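Local coordinates for ferric iron-binding protein HitA (Pseudomonas aeruginosa PAO1, PDB 6IWF), which binds ferric iron and probably delivers it, as a periplasmic solute-binding protein, to an iron uptake system, at residues A[3-17]-A[29-41]. Residues are numbered along the deposited sequence; the frame is centred on the assembly and turned at random.
Sequences VTLTLYNGQHAATGI and IQVKIRKGGDGQL
Asn9 O is gripped from opposite faces of its carbonyl plane, by Gly36 N at 3.3 Å and by the ammonium of Lys35, whose NZ lies 3.2 Å from it. This happens where two neighbouring parallel strands end, 4-9 and 30-35, the two strands joined by the right-handed beta-alpha-beta crossover through helix 13-27 in a periplasmic-binding-protein fold. Lys35 folds back to get there: bends at chi2 (73°) and chi4 (87°) bring NZ across Asn9 and within 2.9 Å of Gln11 O, so a long, flexible cation ties down the loop before His12, an iron ligand of this protein, although no iron is bound in this model. Asn9 suits the turn because its amide works at both ends. ND2 donates to His12 O at the start of helix 13-27, while OD1 takes a weak bond from Gln11 N.

Between the strands the backbone bonds alternate, the straightest being Leu7 N to Lys32 O (2.7 Å). On the side facing helix 13-27, Val31 and Ile33 pack on Ala20 of that helix, and Leu7 CB meets Val31 CG1 beside them. The CD1 end of Ile33 reaches Gly16 O at 3.4 Å; glycine suits position 16 because a side chain there would run into the Asn9 amide.

On the other side Arg34 puts CD over one face of the Tyr8 ring, while its CB lies 3.6 Å from Tyr8 CD1. Its guanidinium plane stands 80° from the ring, and NE bonds Gln44 OE1, while Tyr8 OH is held by Glu48 OE1. Leu41, at the start of helix 38-48, splits its methyls: CD2 approaches Tyr8 obliquely, and CD1 presses on the Asn9-Gly10 peptide. At the N-terminal end of helix 38-48, one water donates to Gly10 O and accepts from Asp38 N, both at 3.0 Å.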
loop_
_atom_site.group_PDB
_atom_site.type_symbol
_atom_site.label_atom_id
_atom_site.label_comp_id
_atom_site.label_asym_id
_atom_site.label_seq_id
_atom_site.Cartn_x
_atom_site.Cartn_y
_atom_site.Cartn_z
ATOM N N VAL A 3 0.359 -3.614 -30.952
ATOM C CA VAL A 3 -0.301 -2.902 -29.865
ATOM C C VAL A 3 0.720 -2.511 -28.803
ATOM O O VAL A 3 1.627 -3.287 -28.461
ATOM C CB VAL A 3 -1.428 -3.759 -29.258
ATOM C CG1 VAL A 3 -1.982 -3.116 -27.988
ATOM C CG2 VAL A 3 -2.548 -3.942 -30.256
ATOM N N THR A 4 0.582 -1.293 -28.284
ATOM C CA THR A 4 1.319 -0.844 -27.111
ATOM C C THR A 4 0.307 -0.488 -26.027
ATOM O O THR A 4 -0.529 0.399 -26.226
ATOM C CB THR A 4 2.201 0.359 -27.456
ATOM O OG1 THR A 4 3.235 -0.056 -28.359
ATOM C CG2 THR A 4 2.836 0.953 -26.194
ATOM N N LEU A 5 0.346 -1.217 -24.911
ATOM C CA LEU A 5 -0.459 -0.862 -23.744
ATOM C C LEU A 5 0.217 0.273 -22.986
ATOM O O LEU A 5 1.447 0.337 -22.905
ATOM C CB LEU A 5 -0.631 -2.062 -22.811
ATOM C CG LEU A 5 -1.542 -3.216 -23.227
ATOM C CD1 LEU A 5 -1.617 -4.288 -22.132
ATOM C CD2 LEU A 5 -2.936 -2.711 -23.575
ATOM N N THR A 6 -0.591 1.170 -22.430
ATOM C CA THR A 6 -0.101 2.229 -21.555
ATOM C C THR A 6 -0.468 1.861 -20.122
ATOM O O THR A 6 -1.645 1.642 -19.825
ATOM C CB THR A 6 -0.693 3.586 -21.931
ATOM O OG1 THR A 6 -0.355 3.905 -23.293
ATOM C CG2 THR A 6 -0.143 4.671 -21.015
ATOM N N LEU A 7 0.545 1.745 -19.261
ATOM C CA LEU A 7 0.373 1.441 -17.849
ATOM C C LEU A 7 0.611 2.714 -17.053
ATOM O O LEU A 7 1.708 3.275 -17.100
ATOM C CB LEU A 7 1.342 0.348 -17.392
ATOM C CG LEU A 7 1.387 0.078 -15.881
ATOM C CD1 LEU A 7 0.025 -0.466 -15.433
ATOM C CD2 LEU A 7 2.522 -0.892 -15.510
ATOM N N TYR A 8 -0.409 3.161 -16.329
ATOM C CA TYR A 8 -0.255 4.222 -15.335
ATOM C C TYR A 8 0.169 3.553 -14.035
ATOM O O TYR A 8 -0.628 2.836 -13.420
ATOM C CB TYR A 8 -1.560 4.999 -15.152
ATOM C CG TYR A 8 -1.795 6.092 -16.180
ATOM C CD1 TYR A 8 -1.176 6.051 -17.427
ATOM C CD2 TYR A 8 -2.638 7.161 -15.903
ATOM C CE1 TYR A 8 -1.394 7.043 -18.365
ATOM C CE2 TYR A 8 -2.859 8.163 -16.844
ATOM C CZ TYR A 8 -2.238 8.090 -18.070
ATOM O OH TYR A 8 -2.450 9.072 -19.009
ATOM N N ASN A 9 1.423 3.778 -13.610
ATOM C CA ASN A 9 2.003 3.032 -12.495
ATOM C C ASN A 9 2.199 3.942 -11.288
ATOM O O ASN A 9 3.151 4.732 -11.240
ATOM C CB ASN A 9 3.333 2.374 -12.866
ATOM C CG ASN A 9 3.947 1.660 -11.682
ATOM O OD1 ASN A 9 3.225 1.122 -10.846
ATOM N ND2 ASN A 9 5.282 1.687 -11.572
ATOM N N GLY A 10 1.306 3.789 -10.308
ATOM C CA GLY A 10 1.443 4.374 -8.988
ATOM C C GLY A 10 2.204 3.526 -7.995
ATOM O O GLY A 10 2.550 4.017 -6.915
ATOM N N GLN A 11 2.465 2.261 -8.320
ATOM C CA GLN A 11 3.330 1.432 -7.494
ATOM C C GLN A 11 4.787 1.831 -7.716
ATOM O O GLN A 11 5.102 2.694 -8.532
ATOM C CB GLN A 11 3.140 -0.051 -7.804
ATOM C CG GLN A 11 2.444 -0.847 -6.715
ATOM C CD GLN A 11 3.325 -1.091 -5.498
ATOM O OE1 GLN A 11 4.312 -0.390 -5.270
ATOM N NE2 GLN A 11 2.963 -2.082 -4.710
ATOM N N HIS A 12 5.684 1.186 -6.982
ATOM C CA HIS A 12 7.101 1.529 -7.060
ATOM C C HIS A 12 7.623 1.344 -8.481
ATOM O O HIS A 12 7.164 0.478 -9.231
ATOM C CB HIS A 12 7.886 0.676 -6.064
ATOM C CG HIS A 12 7.769 1.158 -4.651
ATOM N ND1 HIS A 12 7.459 2.464 -4.336
ATOM C CD2 HIS A 12 7.917 0.513 -3.469
ATOM C CE1 HIS A 12 7.426 2.605 -3.021
ATOM N NE2 HIS A 12 7.695 1.435 -2.472
ATOM N N ALA A 13 8.585 2.197 -8.856
ATOM C CA ALA A 13 9.057 2.254 -10.240
ATOM C C ALA A 13 9.564 0.899 -10.723
ATOM O O ALA A 13 9.177 0.428 -11.802
ATOM C CB ALA A 13 10.152 3.311 -10.367
ATOM N N ALA A 14 10.417 0.248 -9.929
ATOM C CA ALA A 14 11.004 -1.024 -10.342
ATOM C C ALA A 14 9.971 -2.137 -10.418
ATOM O O ALA A 14 10.146 -3.087 -11.186
ATOM C CB ALA A 14 12.128 -1.427 -9.385
ATOM N N THR A 15 8.906 -2.059 -9.621
ATOM C CA THR A 15 7.852 -3.068 -9.698
ATOM C C THR A 15 7.067 -2.939 -11.000
ATOM O O THR A 15 6.747 -3.945 -11.649
ATOM C CB THR A 15 6.926 -2.930 -8.485
ATOM O OG1 THR A 15 7.708 -2.960 -7.277
ATOM C CG2 THR A 15 5.891 -4.045 -8.451
ATOM N N GLY A 16 6.733 -1.705 -11.391
ATOM C CA GLY A 16 6.056 -1.510 -12.663
ATOM C C GLY A 16 6.922 -1.941 -13.831
ATOM O O GLY A 16 6.441 -2.567 -14.779
ATOM N N ILE A 17 8.219 -1.647 -13.757
ATOM C CA ILE A 17 9.131 -2.053 -14.822
ATOM C C ILE A 17 9.194 -3.573 -14.918
ATOM O O ILE A 17 9.156 -4.143 -16.019
ATOM C CB ILE A 17 10.521 -1.435 -14.587
ATOM C CG1 ILE A 17 10.479 0.066 -14.882
ATOM C CG2 ILE A 17 11.563 -2.120 -15.458
ATOM C CD1 ILE A 17 11.566 0.855 -14.176
ATOM N N ILE A 29 3.526 -7.963 -26.533
ATOM C CA ILE A 29 2.823 -6.687 -26.432
ATOM C C ILE A 29 3.717 -5.696 -25.697
ATOM O O ILE A 29 4.161 -5.958 -24.574
ATOM C CB ILE A 29 1.473 -6.854 -25.717
ATOM C CG1 ILE A 29 0.564 -7.802 -26.496
ATOM C CG2 ILE A 29 0.780 -5.513 -25.577
ATOM C CD1 ILE A 29 -0.730 -8.144 -25.777
ATOM N N GLN A 30 3.994 -4.560 -26.334
ATOM C CA GLN A 30 4.816 -3.540 -25.703
ATOM C C GLN A 30 4.015 -2.843 -24.612
ATOM O O GLN A 30 2.812 -2.619 -24.758
ATOM C CB GLN A 30 5.294 -2.513 -26.730
ATOM C CG GLN A 30 5.680 -3.097 -28.077
ATOM C CD GLN A 30 7.109 -3.592 -28.101
ATOM O OE1 GLN A 30 7.799 -3.584 -27.080
ATOM N NE2 GLN A 30 7.567 -4.024 -29.271
ATOM N N VAL A 31 4.687 -2.497 -23.519
ATOM C CA VAL A 31 4.058 -1.809 -22.394
ATOM C C VAL A 31 4.822 -0.516 -22.148
ATOM O O VAL A 31 5.996 -0.546 -21.761
ATOM C CB VAL A 31 4.036 -2.671 -21.125
ATOM C CG1 VAL A 31 3.450 -1.872 -19.973
ATOM C CG2 VAL A 31 3.246 -3.952 -21.353
ATOM N N LYS A 32 4.151 0.616 -22.360
ATOM C CA LYS A 32 4.679 1.936 -22.039
ATOM C C LYS A 32 4.200 2.318 -20.642
ATOM O O LYS A 32 3.049 2.050 -20.294
ATOM C CB LYS A 32 4.188 2.951 -23.074
ATOM C CG LYS A 32 4.685 4.364 -22.890
ATOM C CD LYS A 32 3.918 5.318 -23.805
ATOM C CE LYS A 32 4.559 6.703 -23.823
ATOM N NZ LYS A 32 5.004 7.127 -22.460
ATOM N N ILE A 33 5.079 2.926 -19.837
ATOM C CA ILE A 33 4.777 3.201 -18.426
ATOM C C ILE A 33 4.775 4.704 -18.176
ATOM O O ILE A 33 5.786 5.383 -18.394
ATOM C CB ILE A 33 5.758 2.511 -17.466
ATOM C CG1 ILE A 33 5.749 1.000 -17.682
ATOM C CG2 ILE A 33 5.398 2.855 -16.000
ATOM C CD1 ILE A 33 6.626 0.244 -16.711
ATOM N N ARG A 34 3.647 5.207 -17.677
ATOM C CA ARG A 34 3.530 6.569 -17.169
ATOM C C ARG A 34 3.642 6.493 -15.649
ATOM O O ARG A 34 2.762 5.943 -14.980
ATOM C CB ARG A 34 2.210 7.196 -17.610
ATOM C CG ARG A 34 2.198 8.723 -17.594
ATOM C CD ARG A 34 1.763 9.259 -16.248
ATOM N NE ARG A 34 1.393 10.672 -16.313
ATOM C CZ ARG A 34 2.239 11.674 -16.090
ATOM N NH1 ARG A 34 1.820 12.933 -16.168
ATOM N NH2 ARG A 34 3.507 11.417 -15.793
ATOM N N LYS A 35 4.740 7.010 -15.106
ATOM C CA LYS A 35 4.998 6.926 -13.680
ATOM C C LYS A 35 4.409 8.132 -12.964
ATOM O O LYS A 35 4.520 9.264 -13.441
ATOM C CB LYS A 35 6.503 6.846 -13.416
ATOM C CG LYS A 35 6.843 6.662 -11.962
ATOM C CD LYS A 35 6.516 5.252 -11.483
ATOM C CE LYS A 35 6.687 5.132 -9.981
ATOM N NZ LYS A 35 5.453 5.520 -9.231
ATOM N N GLY A 36 3.770 7.883 -11.827
ATOM C CA GLY A 36 3.230 8.975 -11.035
ATOM C C GLY A 36 2.811 8.472 -9.674
ATOM O O GLY A 36 2.905 7.280 -9.368
ATOM N N GLY A 37 2.366 9.405 -8.835
ATOM C CA GLY A 37 1.734 9.015 -7.594
ATOM C C GLY A 37 0.296 8.589 -7.832
ATOM O O GLY A 37 -0.350 9.031 -8.780
ATOM N N ASP A 38 -0.188 7.701 -6.957
ATOM C CA ASP A 38 -1.569 7.214 -6.977
ATOM C C ASP A 38 -2.578 8.319 -7.272
ATOM O O ASP A 38 -3.315 8.268 -8.263
ATOM C CB ASP A 38 -1.909 6.582 -5.621
ATOM C CG ASP A 38 -1.422 5.145 -5.482
ATOM O OD1 ASP A 38 -0.754 4.621 -6.412
ATOM O OD2 ASP A 38 -1.705 4.550 -4.411
ATOM N N GLY A 39 -2.621 9.331 -6.402
ATOM C CA GLY A 39 -3.619 10.381 -6.551
ATOM C C GLY A 39 -3.406 11.232 -7.789
ATOM O O GLY A 39 -4.369 11.617 -8.461
ATOM N N GLN A 40 -2.145 11.541 -8.105
ATOM C CA GLN A 40 -1.850 12.289 -9.321
ATOM C C GLN A 40 -2.340 11.529 -10.546
ATOM O O GLN A 40 -2.954 12.110 -11.449
ATOM C CB GLN A 40 -0.345 12.566 -9.401
ATOM C CG GLN A 40 0.185 12.940 -10.772
ATOM C CD GLN A 40 1.664 12.583 -10.952
ATOM O OE1 GLN A 40 2.418 12.451 -9.977
ATOM N NE2 GLN A 40 2.078 12.415 -12.205
ATOM N N LEU A 41 -2.118 10.212 -10.569
ATOM C CA LEU A 41 -2.556 9.421 -11.716
ATOM C C LEU A 41 -4.075 9.316 -11.769
ATOM O O LEU A 41 -4.668 9.432 -12.848
ATOM C CB LEU A 41 -1.918 8.036 -11.674
ATOM C CG LEU A 41 -0.404 8.047 -11.899
ATOM C CD1 LEU A 41 0.154 6.674 -11.559
ATOM C CD2 LEU A 41 -0.099 8.423 -13.334
HETATM O O HOH W 1 1.724 6.247 -5.155
#